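Local coordinates for protein peptidase, C14 family (Geobacter sulfurreducens PCA, PDB 3BIJ) that is of unknown function but may act as a caspase-like cysteine endopeptidase, at residues A172-T175 / Y176-N179; R180-Y183 / D184-Q188; A37-A40 / A41-F45. All blocks are in the same frame, centred on the assembly; numbering follows the deposited sequence.

Contact 1 of 3, residues A172-T175 / Y176-N179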
loop_
_atom_site.group_PDB
_atom_site.type_symbol
_atom_site.label_atom_id
_atom_site.label_comp_id
_atom_site.label_asym_id
_atom_site.label_seq_id
_atom_site.Cartn_x
_atom_site.Cartn_y
_atom_site.Cartn_z
ATOM N N ALA A 172 1.342 17.251 24.419
ATOM C CA ALA A 172 1.113 16.829 25.791
ATOM C C ALA A 172 2.231 17.301 26.715
ATOM O O ALA A 172 1.967 17.798 27.810
ATOM C CB ALA A 172 0.990 15.326 25.858
HETATM N N MSE A 173 3.475 17.137 26.271
HETATM C CA MSE A 173 4.636 17.537 27.056
HETATM C C MSE A 173 4.787 19.050 27.068
HETATM O O MSE A 173 5.083 19.659 28.100
HETATM C CB MSE A 173 5.902 16.900 26.482
HETATM C CG MSE A 173 5.819 15.374 26.347
HETATM SE SE MSE A 173 7.425 14.554 25.578
HETATM C CE MSE A 173 7.346 15.395 23.800
ATOM N N ARG A 174 4.598 19.654 25.904
ATOM C CA ARG A 174 4.702 21.097 25.795
ATOM C C ARG A 174 3.671 21.751 26.730
ATOM O O ARG A 174 3.988 22.708 27.441
ATOM C CB ARG A 174 4.466 21.534 24.343
ATOM C CG ARG A 174 4.797 23.007 24.088
ATOM C CD ARG A 174 4.149 23.520 22.824
ATOM N NE ARG A 174 4.939 23.299 21.625
ATOM C CZ ARG A 174 4.475 23.504 20.391
ATOM N NH1 ARG A 174 5.253 23.296 19.330
ATOM N NH2 ARG A 174 3.221 23.900 20.209
ATOM N N THR A 175 2.444 21.227 26.728
ATOM C CA THR A 175 1.383 21.754 27.581
ATOM C C THR A 175 1.787 21.604 29.040
ATOM O O THR A 175 1.561 22.494 29.864
ATOM C CB THR A 175 0.044 21.018 27.353
ATOM O OG1 THR A 175 -0.389 21.224 26.005
ATOM C CG2 THR A 175 -1.033 21.536 28.296
ATOM N N TYR A 176 2.396 20.475 29.368
ATOM C CA TYR A 176 2.822 20.257 30.736
ATOM C C TYR A 176 3.864 21.295 31.138
ATOM O O TYR A 176 3.715 21.966 32.156
ATOM C CB TYR A 176 3.409 18.856 30.899
ATOM C CG TYR A 176 4.057 18.644 32.244
ATOM C CD1 TYR A 176 3.288 18.458 33.396
ATOM C CD2 TYR A 176 5.436 18.671 32.372
ATOM C CE1 TYR A 176 3.886 18.308 34.640
ATOM C CE2 TYR A 176 6.041 18.523 33.603
ATOM C CZ TYR A 176 5.266 18.343 34.735
ATOM O OH TYR A 176 5.877 18.203 35.957
ATOM N N ARG A 177 4.923 21.420 30.339
ATOM C CA ARG A 177 5.984 22.382 30.631
ATOM C C ARG A 177 5.438 23.796 30.792
ATOM O O ARG A 177 5.807 24.501 31.725
ATOM C CB ARG A 177 7.055 22.366 29.529
ATOM C CG ARG A 177 7.838 21.050 29.434
ATOM C CD ARG A 177 9.068 21.161 28.520
ATOM N NE ARG A 177 8.719 21.492 27.136
ATOM C CZ ARG A 177 8.356 20.607 26.212
ATOM N NH1 ARG A 177 8.294 19.312 26.508
ATOM N NH2 ARG A 177 8.041 21.026 24.996
ATOM N N ALA A 178 4.548 24.196 29.890
ATOM C CA ALA A 178 3.960 25.533 29.924
ATOM C C ALA A 178 3.064 25.761 31.127
ATOM O O ALA A 178 2.672 26.895 31.395
ATOM C CB ALA A 178 3.178 25.785 28.651
ATOM N N ASN A 179 2.743 24.689 31.842
ATOM C CA ASN A 179 1.878 24.777 33.010
ATOM C C ASN A 179 2.373 23.876 34.137
ATOM O O ASN A 179 1.583 23.232 34.818
ATOM C CB ASN A 179 0.433 24.415 32.618
ATOM C CG ASN A 179 -0.161 25.383 31.584
ATOM O OD1 ASN A 179 -0.327 26.582 31.850
ATOM N ND2 ASN A 179 -0.477 24.864 30.398
#
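With chi1 of -66° and a bend at chi3 of -62°, the Arg177 chain leaves beside its own backbone N and then doubles back over the preceding turn, laying its guanidinium across the backbone of Met173 and Arg174. One face of the flat group rests on Arg174 CA, which stands 3.4 Å from Arg177 NH2, while Arg177 NH1 reaches the CB of Met173 (a selenomethionine) at 3.4 Å. Lower down the chain, Arg177 CG passes the Met173 carbonyl oxygen at 3.4 Å. That oxygen is also the acceptor of a 2.9 Å, almost straight hydrogen bond from Arg177 N, one of the i to i+4 bonds of helix 169-178, so a single residue meets it with both backbone and side chain. Arg174 runs out on a separate course, and the two guanidinium planes stand 80° apart, Arg174 NE lying 5.1 Å from Arg177 NH2. The two ends have separate partners: Arg177 NH2 forms a salt bridge with Asp35 of the second subunit, and Arg174 NH2 a hydrogen bond with Gly20 O. Helix 169-178, within the caspase domain, thus lies against a second copy of the protein, where Met173 packs on Gly225 of that subunit. At the C-terminal end of the helix, Asn179 folds its amide back so that ND2 donates to Thr175 O over 3.2 Å, the acceptor lying out of the amide plane. The same ND2 bonds to His18 O, tying the helix end to the 18-20 loop.

Contact 2 of 3, residues R180-Y183 / D184-Q188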
loop_
_atom_site.group_PDB
_atom_site.type_symbol
_atom_site.label_atom_id
_atom_site.label_comp_id
_atom_site.label_asym_id
_atom_site.label_seq_id
_atom_site.Cartn_x
_atom_site.Cartn_y
_atom_site.Cartn_z
ATOM N N ARG A 180 3.686 23.848 34.323
ATOM C CA ARG A 180 4.332 23.044 35.360
ATOM C C ARG A 180 3.652 23.047 36.728
ATOM O O ARG A 180 3.219 22.001 37.233
ATOM C CB ARG A 180 5.762 23.530 35.540
ATOM C CG ARG A 180 6.733 22.797 34.719
ATOM C CD ARG A 180 6.835 21.462 35.394
ATOM N NE ARG A 180 8.161 20.998 35.302
ATOM C CZ ARG A 180 9.117 20.670 36.153
ATOM N NH1 ARG A 180 10.198 20.295 35.507
ATOM N NH2 ARG A 180 9.091 20.674 37.488
ATOM N N GLU A 181 3.579 24.230 37.330
ATOM C CA GLU A 181 2.983 24.385 38.652
ATOM C C GLU A 181 1.520 23.946 38.677
ATOM O O GLU A 181 1.077 23.286 39.616
ATOM C CB GLU A 181 3.110 25.843 39.112
ATOM C CG GLU A 181 2.763 26.084 40.578
ATOM C CD GLU A 181 2.859 27.560 40.967
ATOM O OE1 GLU A 181 2.023 28.369 40.491
ATOM O OE2 GLU A 181 3.779 27.912 41.743
ATOM N N PHE A 182 0.776 24.291 37.635
ATOM C CA PHE A 182 -0.631 23.929 37.577
ATOM C C PHE A 182 -0.882 22.414 37.692
ATOM O O PHE A 182 -1.607 21.968 38.577
ATOM C CB PHE A 182 -1.248 24.479 36.289
ATOM C CG PHE A 182 -2.695 24.133 36.116
ATOM C CD1 PHE A 182 -3.078 23.100 35.267
ATOM C CD2 PHE A 182 -3.680 24.829 36.810
ATOM C CE1 PHE A 182 -4.418 22.765 35.108
ATOM C CE2 PHE A 182 -5.028 24.501 36.659
ATOM C CZ PHE A 182 -5.396 23.465 35.804
ATOM N N TYR A 183 -0.275 21.626 36.812
ATOM C CA TYR A 183 -0.473 20.184 36.841
ATOM C C TYR A 183 0.220 19.508 38.009
ATOM O O TYR A 183 -0.260 18.503 38.530
ATOM C CB TYR A 183 -0.025 19.558 35.515
ATOM C CG TYR A 183 -0.993 19.858 34.402
ATOM C CD1 TYR A 183 -2.273 19.319 34.418
ATOM C CD2 TYR A 183 -0.667 20.756 33.380
ATOM C CE1 TYR A 183 -3.210 19.665 33.461
ATOM C CE2 TYR A 183 -1.605 21.113 32.409
ATOM C CZ TYR A 183 -2.878 20.559 32.463
ATOM O OH TYR A 183 -3.832 20.905 31.533
ATOM N N ASP A 184 1.350 20.052 38.437
ATOM C CA ASP A 184 2.042 19.448 39.560
ATOM C C ASP A 184 1.181 19.560 40.806
ATOM O O ASP A 184 1.150 18.646 41.630
ATOM C CB ASP A 184 3.401 20.108 39.788
ATOM C CG ASP A 184 4.421 19.714 38.732
ATOM O OD1 ASP A 184 4.498 18.505 38.419
ATOM O OD2 ASP A 184 5.147 20.599 38.221
ATOM N N THR A 185 0.474 20.674 40.946
ATOM C CA THR A 185 -0.392 20.859 42.103
ATOM C C THR A 185 -1.533 19.857 42.061
ATOM O O THR A 185 -1.835 19.204 43.053
ATOM C CB THR A 185 -0.979 22.273 42.136
ATOM O OG1 THR A 185 0.080 23.217 42.330
ATOM C CG2 THR A 185 -1.982 22.406 43.266
ATOM N N ILE A 186 -2.161 19.745 40.897
ATOM C CA ILE A 186 -3.263 18.821 40.702
ATOM C C ILE A 186 -2.817 17.398 41.003
ATOM O O ILE A 186 -3.489 16.665 41.726
ATOM C CB ILE A 186 -3.764 18.881 39.250
ATOM C CG1 ILE A 186 -4.328 20.272 38.960
ATOM C CG2 ILE A 186 -4.807 17.804 39.009
ATOM C CD1 ILE A 186 -4.797 20.466 37.544
ATOM N N GLN A 187 -1.670 17.025 40.446
ATOM C CA GLN A 187 -1.123 15.683 40.611
ATOM C C GLN A 187 -0.833 15.320 42.071
ATOM O O GLN A 187 -0.843 14.138 42.431
ATOM C CB GLN A 187 0.160 15.542 39.777
ATOM C CG GLN A 187 0.453 14.125 39.262
ATOM C CD GLN A 187 -0.513 13.682 38.163
ATOM O OE1 GLN A 187 -1.615 13.176 38.430
ATOM N NE2 GLN A 187 -0.105 13.889 36.918
ATOM N N GLN A 188 -0.589 16.332 42.906
ATOM C CA GLN A 188 -0.280 16.121 44.328
ATOM C C GLN A 188 -1.473 16.217 45.272
ATOM O O GLN A 188 -1.406 15.749 46.411
ATOM C CB GLN A 188 0.794 17.111 44.792
ATOM C CG GLN A 188 2.180 16.804 44.263
ATOM C CD GLN A 188 2.759 15.535 44.868
ATOM O OE1 GLN A 188 2.100 14.490 44.904
ATOM N NE2 GLN A 188 4.001 15.617 45.344
#
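The carbonyl oxygen of Glu181 is gripped twice by Thr185: the backbone N donates to it over 3.0 Å and the hydroxyl OG1 over 2.9 Å. The two donors arrive from opposite faces of the carbonyl plane. Thr185 can do this because its OG1 stands beside its own backbone N (chi1 -65°), facing the preceding turn. On another side of the helix, Ile186 extends its CG1 branch toward Phe182, and the terminal CD1 settles over one face of the ring in a CH-pi contact, 3.8 Å from the centroid and displaced toward the CE1-CZ edge of the ring. The same methyl touches Tyr183 CD1 at 4.2 Å, the two side chains running alongside each other in the same direction. The aromatic neighbours also meet, Phe182 CD1 standing 3.6 Å above the centre of the Tyr183 ring. Beyond this cluster, Tyr183 OH bonds to Glu109 N. Arg180 and Asp184 are looser partners: NH2 stays 4.0 Å from OD2, beyond salt-bridge range, with guanidinium and carboxylate planes nearly perpendicular, and the other oxygen, OD1, probably accepts a hydrogen bond from Tyr176 OH. A threonine hydroxyl bonding back to the i-4 carbonyl is a common feature of alpha-helices; here it belongs to helix 180-189, whose Tyr183 and Ile186 pack on Ile111 of the short strand 109-111.

Contact 3 of 3, residues A37-A40 / A41-F45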
loop_
_atom_site.group_PDB
_atom_site.type_symbol
_atom_site.label_atom_id
_atom_site.label_comp_id
_atom_site.label_asym_id
_atom_site.label_seq_id
_atom_site.Cartn_x
_atom_site.Cartn_y
_atom_site.Cartn_z
ATOM N N ALA A 37 -27.082 13.736 23.886
ATOM C CA ALA A 37 -28.031 14.507 24.691
ATOM C C ALA A 37 -29.463 14.296 24.182
ATOM O O ALA A 37 -30.403 14.236 24.970
ATOM C CB ALA A 37 -27.667 15.988 24.652
ATOM N N ALA A 38 -29.618 14.181 22.863
ATOM C CA ALA A 38 -30.931 13.955 22.269
ATOM C C ALA A 38 -31.512 12.616 22.737
ATOM O O ALA A 38 -32.687 12.531 23.114
ATOM C CB ALA A 38 -30.850 13.990 20.739
ATOM N N ILE A 39 -30.696 11.563 22.706
ATOM C CA ILE A 39 -31.141 10.245 23.152
ATOM C C ILE A 39 -31.484 10.319 24.631
ATOM O O ILE A 39 -32.530 9.837 25.051
ATOM C CB ILE A 39 -30.041 9.166 22.962
ATOM C CG1 ILE A 39 -29.853 8.879 21.472
ATOM C CG2 ILE A 39 -30.393 7.912 23.755
ATOM C CD1 ILE A 39 -28.786 7.828 21.165
ATOM N N ALA A 40 -30.610 10.930 25.423
ATOM C CA ALA A 40 -30.863 11.032 26.858
ATOM C C ALA A 40 -32.170 11.761 27.174
ATOM O O ALA A 40 -32.925 11.349 28.059
ATOM C CB ALA A 40 -29.716 11.721 27.540
ATOM N N ALA A 41 -32.439 12.842 26.450
ATOM C CA ALA A 41 -33.652 13.620 26.679
ATOM C C ALA A 41 -34.877 12.783 26.365
ATOM O O ALA A 41 -35.851 12.797 27.112
ATOM C CB ALA A 41 -33.643 14.876 25.811
ATOM N N GLU A 42 -34.818 12.053 25.254
ATOM C CA GLU A 42 -35.924 11.208 24.831
ATOM C C GLU A 42 -36.134 10.027 25.774
ATOM O O GLU A 42 -37.193 9.412 25.769
ATOM C CB GLU A 42 -35.682 10.704 23.404
ATOM C CG GLU A 42 -36.821 9.867 22.824
ATOM C CD GLU A 42 -36.807 8.414 23.306
ATOM O OE1 GLU A 42 -37.822 7.700 23.103
ATOM O OE2 GLU A 42 -35.780 7.983 23.882
ATOM N N ARG A 43 -35.127 9.717 26.582
ATOM C CA ARG A 43 -35.209 8.611 27.526
ATOM C C ARG A 43 -35.673 9.058 28.914
ATOM O O ARG A 43 -35.824 8.235 29.818
ATOM C CB ARG A 43 -33.842 7.931 27.647
ATOM C CG ARG A 43 -33.410 7.116 26.439
ATOM C CD ARG A 43 -34.132 5.778 26.375
ATOM N NE ARG A 43 -35.498 5.909 25.879
ATOM C CZ ARG A 43 -36.397 4.929 25.907
ATOM N NH1 ARG A 43 -36.067 3.751 26.415
ATOM N NH2 ARG A 43 -37.622 5.122 25.422
ATOM N N GLY A 44 -35.884 10.358 29.092
ATOM C CA GLY A 44 -36.331 10.852 30.385
ATOM C C GLY A 44 -35.217 11.359 31.272
ATOM O O GLY A 44 -35.328 11.341 32.496
ATOM N N PHE A 45 -34.143 11.824 30.642
ATOM C CA PHE A 45 -32.978 12.348 31.342
ATOM C C PHE A 45 -33.023 13.872 31.455
ATOM O O PHE A 45 -33.509 14.553 30.556
ATOM C CB PHE A 45 -31.706 11.945 30.584
ATOM C CG PHE A 45 -31.087 10.656 31.055
ATOM C CD1 PHE A 45 -30.371 10.614 32.251
ATOM C CD2 PHE A 45 -31.223 9.479 30.304
ATOM C CE1 PHE A 45 -29.800 9.427 32.698
ATOM C CE2 PHE A 45 -30.656 8.285 30.740
ATOM C CZ PHE A 45 -29.941 8.255 31.944
#
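The base of the Arg43 side chain lies against Ile39, one turn earlier, before its end leads off. Its CB lies 3.5 Å from Ile39 O, and CG comes closer to the same oxygen, at 3.2 Å, while also brushing the Ile39 CG2 methyl at 4.1 Å. Thus the aliphatic base of the arginine crosses the isoleucine at its branch. Bends at chi2 (-77°) and chi3 (78°) then swing the chain round to the carboxylate of the adjoining Glu42. Arg43 NE donates to Glu42 OE2 over 2.9 Å in a salt bridge, meeting the syn side of that oxygen from somewhat outside the carboxylate plane. From the tip, NH2 adds a weak 3.5 Å bond to Glu42 OE1, so that the guanidinium spans both carboxylate oxygens, and NH1 lies in the neighbourhood of Arg273. The carboxylate probably offsets part of that like-charge crowding. Trp231 and Phe275 pack against both Ile39 and Arg43 and so border the pair.

The backbone turns away just beyond. Ala41 N and Glu42 N still make regular bonds to Ala37 O and Ala38 O, but that of Arg43 N to Ile39 O is already weak. Gly44 then adopts a positive phi of 96°, its N bonding to Ala41 O at 3.1 Å, and Phe45 N turns back to Ala40 O, an oxygen whose position is less sure. Phe45 CB comes to rest 3.6 Å from Ala40 CB, and both residues pack on Ala6 of strand 4-10. These two backward bonds around a glycine form a Schellman motif, which here ends helix 29-42 and turns the chain into strand 46-51, completing the beta-alpha-beta crossover from strand 4-10 in the caspase-like fold.

How the contacts relate
Along the chain contact 3 comes first, at the end of helix 29-42, followed much later by contacts 1 and 2 on the consecutive helices 169-178 and 180-189. Contacts 1 and 2 adjoin, with centres about 11 Å apart, and their helices touch through packing of Thr175 and Tyr176 on Tyr183. Contact 3 lies on the opposite side of the chain's centre, about 37 Å from either of the others between centres. It belongs to the crossover against the main mixed sheet, and no other chain of the assembly touches it, whereas contact 1, and Arg180 of contact 2, meet the second subunit.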